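Alpha-rhamnosidase (Dictyoglomus thermophilum, PDB 6I60) probably hydrolyses terminal non-reducing alpha-L-rhamnose residues in alpha-L-rhamnosides, as other alpha-L-rhamnosidases do. Local coordinates at residues H393-Y398 with Y405-T410. Numbering follows the deposited sequence.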
ATOM      1  N   HIS A 393       4.869  -5.889  24.153  1.00 51.27           N
ATOM      2  CA  HIS A 393       3.705  -5.677  23.303  1.00 48.20           C
ATOM      3  C   HIS A 393       3.124  -7.021  22.887  1.00 45.81           C
ATOM      4  O   HIS A 393       3.863  -7.984  22.662  1.00 53.62           O
ATOM      5  CB  HIS A 393       4.065  -4.856  22.055  1.00 48.82           C
ATOM      6  CG  HIS A 393       4.950  -3.681  22.335  1.00 50.96           C
ATOM      7  ND1 HIS A 393       6.273  -3.812  22.701  1.00 51.67           N
ATOM      8  CD2 HIS A 393       4.703  -2.350  22.292  1.00 54.53           C
ATOM      9  CE1 HIS A 393       6.801  -2.615  22.877  1.00 53.66           C
ATOM     10  NE2 HIS A 393       5.870  -1.710  22.634  1.00 58.27           N
ATOM     11  N   ALA A 394       1.799  -7.082  22.778  1.00 42.42           N
ATOM     12  CA  ALA A 394       1.134  -8.322  22.409  1.00 48.72           C
ATOM     13  C   ALA A 394      -0.196  -8.015  21.736  1.00 48.87           C
ATOM     14  O   ALA A 394      -0.758  -6.926  21.881  1.00 41.33           O
ATOM     15  CB  ALA A 394       0.918  -9.229  23.624  1.00 54.54           C
ATOM     16  N   GLU A 395      -0.692  -9.005  20.992  1.00 50.46           N
ATOM     17  CA  GLU A 395      -1.960  -8.907  20.280  1.00 51.84           C
ATOM     18  C   GLU A 395      -3.141  -9.376  21.122  1.00 58.05           C
ATOM     19  O   GLU A 395      -4.237  -8.814  21.016  1.00 57.16           O
ATOM     20  CB  GLU A 395      -1.902  -9.727  18.988  1.00 45.46           C
ATOM     21  CG  GLU A 395      -1.278  -9.008  17.806  1.00 52.93           C
ATOM     22  CD  GLU A 395      -1.526  -9.733  16.491  1.00 59.97           C
ATOM     23  OE1 GLU A 395      -1.538 -10.982  16.493  1.00 55.54           O
ATOM     24  OE2 GLU A 395      -1.713  -9.054  15.457  1.00 65.05           O
ATOM     25  N   LEU A 396      -2.943 -10.394  21.953  1.00 52.63           N
ATOM     26  CA  LEU A 396      -4.018 -11.034  22.701  1.00 52.88           C
ATOM     27  C   LEU A 396      -3.718 -11.002  24.196  1.00 56.86           C
ATOM     28  O   LEU A 396      -2.652 -10.566  24.637  1.00 54.11           O
ATOM     29  CB  LEU A 396      -4.224 -12.472  22.217  1.00 52.10           C
ATOM     30  CG  LEU A 396      -4.361 -12.612  20.702  1.00 56.01           C
ATOM     31  CD1 LEU A 396      -4.322 -14.072  20.279  1.00 45.95           C
ATOM     32  CD2 LEU A 396      -5.641 -11.937  20.224  1.00 49.99           C
ATOM     33  N   THR A 397      -4.681 -11.481  24.979  1.00 59.80           N
ATOM     34  CA  THR A 397      -4.569 -11.518  26.428  1.00 60.33           C
ATOM     35  C   THR A 397      -4.979 -12.892  26.940  1.00 61.42           C
ATOM     36  O   THR A 397      -5.593 -13.689  26.227  1.00 62.58           O
ATOM     37  CB  THR A 397      -5.439 -10.436  27.089  1.00 59.76           C
ATOM     38  OG1 THR A 397      -5.219 -10.444  28.503  1.00 68.10           O
ATOM     39  CG2 THR A 397      -6.915 -10.699  26.812  1.00 53.18           C
ATOM     40  N   TYR A 398      -4.624 -13.160  28.192  1.00 62.89           N
ATOM     41  CA  TYR A 398      -5.031 -14.373  28.884  1.00 55.26           C
ATOM     42  C   TYR A 398      -6.185 -14.068  29.834  1.00 58.16           C
ATOM     43  O   TYR A 398      -6.496 -12.912  30.129  1.00 60.56           O
ATOM     44  CB  TYR A 398      -3.852 -14.983  29.649  1.00 55.70           C
ATOM     45  CG  TYR A 398      -2.880 -15.739  28.771  1.00 60.12           C
ATOM     46  CD1 TYR A 398      -3.334 -16.581  27.763  1.00 59.51           C
ATOM     47  CD2 TYR A 398      -1.507 -15.609  28.947  1.00 57.17           C
ATOM     48  CE1 TYR A 398      -2.448 -17.274  26.958  1.00 58.54           C
ATOM     49  CE2 TYR A 398      -0.613 -16.297  28.145  1.00 49.41           C
ATOM     50  CZ  TYR A 398      -1.090 -17.129  27.153  1.00 53.83           C
ATOM     51  OH  TYR A 398      -0.207 -17.815  26.352  1.00 40.07           O
ATOM     52  N   TYR A 405       1.810 -13.424  24.286  1.00 52.66           N
ATOM     53  CA  TYR A 405       2.786 -13.108  23.254  1.00 55.33           C
ATOM     54  C   TYR A 405       2.926 -14.217  22.218  1.00 51.82           C
ATOM     55  O   TYR A 405       3.920 -14.241  21.482  1.00 59.06           O
ATOM     56  CB  TYR A 405       4.145 -12.812  23.891  1.00 56.66           C
ATOM     57  CG  TYR A 405       4.094 -11.800  25.013  1.00 56.71           C
ATOM     58  CD1 TYR A 405       4.054 -10.437  24.742  1.00 58.01           C
ATOM     59  CD2 TYR A 405       4.094 -12.205  26.340  1.00 56.14           C
ATOM     60  CE1 TYR A 405       4.010  -9.506  25.763  1.00 55.13           C
ATOM     61  CE2 TYR A 405       4.050 -11.281  27.370  1.00 56.34           C
ATOM     62  CZ  TYR A 405       4.010  -9.934  27.074  1.00 59.04           C
ATOM     63  OH  TYR A 405       3.965  -9.011  28.093  1.00 57.19           O
ATOM     64  N   SER A 406       1.955 -15.130  22.141  1.00 50.15           N
ATOM     65  CA  SER A 406       2.090 -16.285  21.258  1.00 52.77           C
ATOM     66  C   SER A 406       2.100 -15.871  19.791  1.00 53.66           C
ATOM     67  O   SER A 406       2.897 -16.390  19.001  1.00 61.59           O
ATOM     68  CB  SER A 406       0.963 -17.283  21.523  1.00 56.92           C
ATOM     69  OG  SER A 406       0.922 -17.666  22.887  1.00 55.41           O
ATOM     70  N   THR A 407       1.226 -14.939  19.405  1.00 51.41           N
ATOM     71  CA  THR A 407       1.178 -14.505  18.014  1.00 55.60           C
ATOM     72  C   THR A 407       2.465 -13.816  17.579  1.00 59.08           C
ATOM     73  O   THR A 407       2.756 -13.775  16.379  1.00 58.34           O
ATOM     74  CB  THR A 407      -0.016 -13.573  17.785  1.00 51.78           C
ATOM     75  OG1 THR A 407       0.013 -12.505  18.741  1.00 52.39           O
ATOM     76  CG2 THR A 407      -1.322 -14.337  17.930  1.00 49.58           C
ATOM     77  N   ASN A 408       3.242 -13.276  18.525  1.00 58.33           N
ATOM     78  CA  ASN A 408       4.530 -12.680  18.185  1.00 57.09           C
ATOM     79  C   ASN A 408       5.590 -13.733  17.895  1.00 59.45           C
ATOM     80  O   ASN A 408       6.582 -13.426  17.225  1.00 56.71           O
ATOM     81  CB  ASN A 408       5.009 -11.761  19.313  1.00 59.68           C
ATOM     82  CG  ASN A 408       4.086 -10.575  19.540  1.00 55.62           C
ATOM     83  OD1 ASN A 408       3.032 -10.461  18.912  1.00 58.09           O
ATOM     84  ND2 ASN A 408       4.483  -9.684  20.439  1.00 50.05           N
ATOM     85  N   ARG A 409       5.402 -14.955  18.389  1.00 58.48           N
ATOM     86  CA  ARG A 409       6.284 -16.101  18.125  1.00 61.43           C
ATOM     87  C   ARG A 409       7.681 -15.747  18.632  1.00 67.72           C
ATOM     88  O   ARG A 409       7.807 -15.263  19.770  1.00 64.33           O
ATOM     89  CB  ARG A 409       6.186 -16.478  16.651  1.00 56.77           C
ATOM     90  CG  ARG A 409       4.833 -17.054  16.255  1.00 62.38           C
ATOM     91  CD  ARG A 409       4.921 -17.854  14.967  1.00 60.91           C
ATOM     92  NE  ARG A 409       5.760 -17.191  13.974  1.00 76.38           N
ATOM     93  CZ  ARG A 409       5.696 -17.420  12.666  1.00 76.00           C
ATOM     94  NH1 ARG A 409       6.502 -16.768  11.837  1.00 66.70           N
ATOM     95  NH2 ARG A 409       4.826 -18.300  12.186  1.00 69.04           N
ATOM     96  N   THR A 410       8.741 -15.960  17.849  1.00 64.50           N
ATOM     97  CA  THR A 410      10.101 -15.708  18.309  1.00 58.90           C
ATOM     98  C   THR A 410      10.466 -14.231  18.330  1.00 62.22           C
ATOM     99  O   THR A 410      11.520 -13.880  18.872  1.00 63.16           O
ATOM    100  CB  THR A 410      11.102 -16.460  17.428  1.00 65.69           C
ATOM    101  OG1 THR A 410      11.422 -15.664  16.280  1.00 71.83           O
ATOM    102  CG2 THR A 410      10.516 -17.787  16.974  1.00 57.74           C
TER
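At the base of a beta-hairpin in the concanavalin-like domain, the loop after strand 403-404, whose residues 406-408 have helical backbone angles, folds back against 393-396, and T407 meets E395 at the break between strands 388-394 and 396-397. T407 OG1 donates to E395 OE1 over 3.1 Å, reaching the oxygen on its anti side and 21° out of the carboxylate plane. With chi1 at 53°, OG1 sits between the backbone N and the carbonyl carbon, and CG2 is left to face L396, whose CD1 comes within 3.8 Å as the two side chains cross at about a right angle. E395 reaches over with its chain extended beyond CG; OE1 also accepts from the backbone N of H818, and OE2 from N371 ND2, so three donors hold the carboxylate. With an alanine here, the T407 hydroxyl and the H818 amide would probably lose their common acceptor and N371 ND2 its partner. The hairpin itself pairs strands 396-397 and 403-404, with L396 and N404 joined through their backbones. On the longer strand 388-394, H393 O takes a weak, bent bond from N408 ND2, 2.9 Å away with an N-H...O angle of 121°. The same carbonyl oxygen lies at the edge of the Y405 ring, in its plane and 3.2 Å from CD1. A394 CB meets that ring obliquely, 3.5 Å from Y405 CD1, while R392 makes a cation-pi contact with it. The side chain of H393 sets off away from 405-410; its imidazole stacks on H434, and its ND1 bonds to A413 O.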